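Local coordinates for protein SnoN,SnoN (Streptomyces nogalater, PDB 5EQU) that is probably an iron- and 2-oxoglutarate-dependent oxygenase, apparently an epimerase, that binds the anthracycline nogalamycin RO beside its iron centre, at residues 84-89 and 122-127. Numbering follows the deposited sequence.
Sequences MDYVAD and KLEVLL. With 5R6 (Nogalamycin RO), chain G; AKG (2-oxoglutaric acid), chain F.
The side chains of Y86 and E124 lie side by side and point the same way, the ring and carboxylate planes turned 49° apart, with E124 OE2 3.6 Å from Y86 CE2 in an oblique approach. Together they receive the amino sugar of nogalamycin RO. Its N-methyl carbon CAD sits over the centre of the Y86 ring, 3.5 Å above the plane, while its amine NBV donates to E124 OE1 at 2.7 Å; an aromatic face and a carboxylate suit an alkylated amine, which is probably cationic. The other oxygen, OE2, accepts from a water that itself takes the N-H of D89, and forms a salt bridge with K122 NZ, which comes from 49° out of the carboxylate plane. Extended beyond CG, K122 also brings NZ within 2.7 Å of the sugar oxygen OAN, to which it donates.

Strand residues 84-87 and strand 122-127, both in the first SnoN part (14-202) of the fused chain, are antiparallel neighbours in the main sheet of a cupin-type double-stranded beta-helix, the PhyH scaffold; 74-78 and 236-245 flank them. D85 and L127 form a hydrogen-bonded pair, L127 N reaching D85 O at 2.8 Å, and V87 with V125 forms the next, in which V125 N to V87 O is weak. Between them, Y86 and L126 are a non-hydrogen-bonded pair.

On the ligand face, L126 CD2 packs against Y86 CB and, 3.9 Å away, M84 SD. The bend at chi3 (86°) turns M84 CE to within 3.4 Å of C5 of 2-oxoglutarate, an apolar contact at a carboxylate that L126 CD1 also approaches; R236 is among the cosubstrate's hydrogen-bond partners. Facing the other way, V87 and V125 run alongside each other, CB to CB 3.9 Å, and both pack on L68 of helix 54-70; beta-branched residues suit an extended strand covered by a helix.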
loop_
_atom_site.group_PDB
_atom_site.type_symbol
_atom_site.label_atom_id
_atom_site.label_comp_id
_atom_site.label_asym_id
_atom_site.label_seq_id
_atom_site.Cartn_x
_atom_site.Cartn_y
_atom_site.Cartn_z
ATOM N N MET A 84 11.038 7.425 1.857
ATOM C CA MET A 84 10.190 8.077 0.861
ATOM C C MET A 84 9.607 9.323 1.451
ATOM O O MET A 84 9.648 9.495 2.682
ATOM C CB MET A 84 9.039 7.164 0.431
ATOM C CG MET A 84 8.241 6.642 1.591
ATOM S SD MET A 84 6.833 5.686 1.074
ATOM C CE MET A 84 7.535 4.049 0.875
ATOM N N ASP A 85 9.090 10.187 0.573
ATOM C CA ASP A 85 8.135 11.219 0.959
ATOM C C ASP A 85 6.794 10.737 0.458
ATOM O O ASP A 85 6.737 10.025 -0.549
ATOM C CB ASP A 85 8.477 12.602 0.395
ATOM C CG ASP A 85 9.810 13.129 0.895
ATOM O OD1 ASP A 85 9.952 13.493 2.075
ATOM O OD2 ASP A 85 10.752 13.200 0.100
ATOM N N TYR A 86 5.730 11.083 1.185
ATOM C CA TYR A 86 4.377 10.715 0.789
ATOM C C TYR A 86 3.328 11.694 1.213
ATOM O O TYR A 86 3.490 12.376 2.221
ATOM C CB TYR A 86 3.975 9.327 1.280
ATOM C CG TYR A 86 3.844 9.129 2.772
ATOM C CD1 TYR A 86 4.937 8.764 3.553
ATOM C CD2 TYR A 86 2.608 9.268 3.410
ATOM C CE1 TYR A 86 4.808 8.558 4.925
ATOM C CE2 TYR A 86 2.478 9.051 4.770
ATOM C CZ TYR A 86 3.582 8.702 5.514
ATOM O OH TYR A 86 3.446 8.511 6.864
ATOM N N VAL A 87 2.251 11.746 0.423
ATOM C CA VAL A 87 1.077 12.558 0.722
ATOM C C VAL A 87 0.111 11.655 1.453
ATOM O O VAL A 87 -0.386 10.697 0.890
ATOM C CB VAL A 87 0.443 13.132 -0.551
ATOM C CG1 VAL A 87 -0.743 14.024 -0.202
ATOM C CG2 VAL A 87 1.476 13.956 -1.303
ATOM N N ALA A 88 -0.120 11.943 2.725
ATOM C CA ALA A 88 -1.023 11.124 3.543
ATOM C C ALA A 88 -2.481 11.392 3.182
ATOM O O ALA A 88 -2.831 12.496 2.853
ATOM C CB ALA A 88 -0.798 11.420 5.007
ATOM N N ASP A 89 -3.302 10.353 3.231
ATOM C CA ASP A 89 -4.717 10.432 2.891
ATOM C C ASP A 89 -4.997 11.364 1.731
ATOM O O ASP A 89 -5.827 12.243 1.823
ATOM C CB ASP A 89 -5.507 10.824 4.117
ATOM C CG ASP A 89 -5.437 9.758 5.175
ATOM O OD1 ASP A 89 -6.091 8.682 4.967
ATOM O OD2 ASP A 89 -4.693 9.991 6.155
ATOM N N LYS A 122 -7.344 4.141 3.141
ATOM C CA LYS A 122 -6.504 5.303 2.761
ATOM C C LYS A 122 -5.838 5.101 1.423
ATOM O O LYS A 122 -5.684 3.964 0.988
ATOM C CB LYS A 122 -5.428 5.596 3.811
ATOM C CG LYS A 122 -4.336 4.533 3.914
ATOM C CD LYS A 122 -3.328 4.884 5.011
ATOM C CE LYS A 122 -2.356 3.750 5.247
ATOM N NZ LYS A 122 -1.192 4.247 6.020
ATOM N N LEU A 123 -5.448 6.214 0.788
ATOM C CA LEU A 123 -4.493 6.178 -0.306
ATOM C C LEU A 123 -3.395 7.196 -0.085
ATOM O O LEU A 123 -3.650 8.352 0.279
ATOM C CB LEU A 123 -5.171 6.427 -1.679
ATOM C CG LEU A 123 -4.276 6.511 -2.924
ATOM C CD1 LEU A 123 -5.048 6.175 -4.187
ATOM C CD2 LEU A 123 -3.683 7.885 -3.091
ATOM N N GLU A 124 -2.171 6.764 -0.376
ATOM C CA GLU A 124 -1.004 7.611 -0.284
ATOM C C GLU A 124 -0.304 7.751 -1.622
ATOM O O GLU A 124 -0.184 6.794 -2.357
ATOM C CB GLU A 124 -0.033 7.019 0.745
ATOM C CG GLU A 124 -0.605 7.077 2.172
ATOM C CD GLU A 124 0.085 6.148 3.166
ATOM O OE1 GLU A 124 0.689 5.107 2.776
ATOM O OE2 GLU A 124 -0.005 6.469 4.359
ATOM N N VAL A 125 0.195 8.936 -1.884
ATOM C CA VAL A 125 1.006 9.201 -3.014
ATOM C C VAL A 125 2.450 9.070 -2.571
ATOM O O VAL A 125 2.853 9.765 -1.644
ATOM C CB VAL A 125 0.679 10.603 -3.540
ATOM C CG1 VAL A 125 1.604 10.984 -4.647
ATOM C CG2 VAL A 125 -0.733 10.607 -4.096
ATOM N N LEU A 126 3.213 8.194 -3.225
ATOM C CA LEU A 126 4.566 7.801 -2.763
ATOM C C LEU A 126 5.668 8.283 -3.698
ATOM O O LEU A 126 5.526 8.220 -4.924
ATOM C CB LEU A 126 4.665 6.291 -2.617
ATOM C CG LEU A 126 3.575 5.517 -1.846
ATOM C CD1 LEU A 126 3.978 4.055 -1.702
ATOM C CD2 LEU A 126 3.266 6.083 -0.466
ATOM N N LEU A 127 6.746 8.794 -3.110
ATOM C CA LEU A 127 7.901 9.311 -3.843
ATOM C C LEU A 127 9.235 8.830 -3.241
ATOM O O LEU A 127 9.496 9.097 -2.064
ATOM C CB LEU A 127 7.869 10.838 -3.847
ATOM C CG LEU A 127 9.047 11.600 -4.471
ATOM C CD1 LEU A 127 9.130 11.367 -5.976
ATOM C CD2 LEU A 127 8.987 13.086 -4.184
HETATM C CAR 5R6 G . 13.990 1.885 9.889
HETATM C CBN 5R6 G . 15.417 1.589 9.715
HETATM O OAL 5R6 G . 15.559 0.198 9.248
HETATM C CBR 5R6 G . 16.242 2.001 10.975
HETATM O OAM 5R6 G . 16.956 3.155 10.545
HETATM C CBM 5R6 G . 15.412 2.495 12.221
HETATM C CAB 5R6 G . 16.203 2.569 13.519
HETATM O OAW 5R6 G . 14.232 1.696 12.447
HETATM C CBP 5R6 G . 13.421 1.414 11.248
HETATM O OAX 5R6 G . 12.094 1.989 11.330
HETATM C CBQ 5R6 G . 11.625 3.308 11.737
HETATM C CAT 5R6 G . 12.562 4.544 11.676
HETATM C CBW 5R6 G . 11.872 5.726 12.410
HETATM C CAE 5R6 G . 12.661 7.043 12.244
HETATM O OAO 5R6 G . 11.898 5.418 13.782
HETATM C CBF 5R6 G . 10.362 3.570 11.115
HETATM C CBB 5R6 G . 9.643 2.570 10.427
HETATM O OAK 5R6 G . 10.207 1.351 10.304
HETATM C CBK 5R6 G . 8.376 2.744 9.851
HETATM C CBH 5R6 G . 7.716 1.711 9.190
HETATM O OAI 5R6 G . 8.257 0.603 9.037
HETATM C CBJ 5R6 G . 6.429 1.957 8.676
HETATM C CBA 5R6 G . 5.751 0.944 8.017
HETATM O OAJ 5R6 G . 6.399 -0.244 7.877
HETATM C CAP 5R6 G . 4.503 1.135 7.506
HETATM C CBD 5R6 G . 3.868 2.359 7.588
HETATM C CBX 5R6 G . 2.538 2.578 7.119
HETATM C CAF 5R6 G . 1.612 1.425 7.615
HETATM O OAY 5R6 G . 1.910 3.710 7.784
HETATM C CBS 5R6 G . 2.416 2.752 5.633
HETATM O OAN 5R6 G . 1.025 2.929 5.264
HETATM C CBT 5R6 G . 3.233 3.969 5.214
HETATM N NBV 5R6 G . 3.016 4.247 3.794
HETATM C CAD 5R6 G . 3.822 5.411 3.352
HETATM C CAC 5R6 G . 3.261 3.088 2.881
HETATM C CAS 5R6 G . 2.922 5.206 6.116
HETATM C CBO 5R6 G . 2.675 4.864 7.635
HETATM O OAV 5R6 G . 3.891 4.583 8.335
HETATM C CBE 5R6 G . 4.534 3.378 8.229
HETATM C CBL 5R6 G . 5.814 3.213 8.783
HETATM C CBG 5R6 G . 6.496 4.235 9.454
HETATM O OAH 5R6 G . 5.988 5.337 9.571
HETATM C CBI 5R6 G . 7.774 3.995 9.992
HETATM C CAQ 5R6 G . 8.478 4.995 10.694
HETATM C CBC 5R6 G . 9.756 4.817 11.263
HETATM C CBU 5R6 G . 10.348 5.894 12.009
HETATM C CAZ 5R6 G . 9.629 6.020 13.291
HETATM O OAG 5R6 G . 9.542 7.104 13.882
HETATM O OAU 5R6 G . 9.154 4.853 13.897
HETATM C CAA 5R6 G . 8.855 4.859 15.321
HETATM C C1 AKG F . 3.279 -0.799 1.015
HETATM O O1 AKG F . 2.595 -0.170 0.171
HETATM O O2 AKG F . 2.753 -1.640 1.775
HETATM C C2 AKG F . 4.731 -0.558 1.085
HETATM O O5 AKG F . 5.420 -0.964 2.038
HETATM C C3 AKG F . 5.313 0.253 -0.072
HETATM C C4 AKG F . 6.829 0.398 0.003
HETATM C C5 AKG F . 7.433 1.253 -1.096
HETATM O O3 AKG F . 8.672 1.447 -1.055
HETATM O O4 AKG F . 6.682 1.769 -1.970
HETATM O O HOH W 1 -2.096 8.380 4.751
#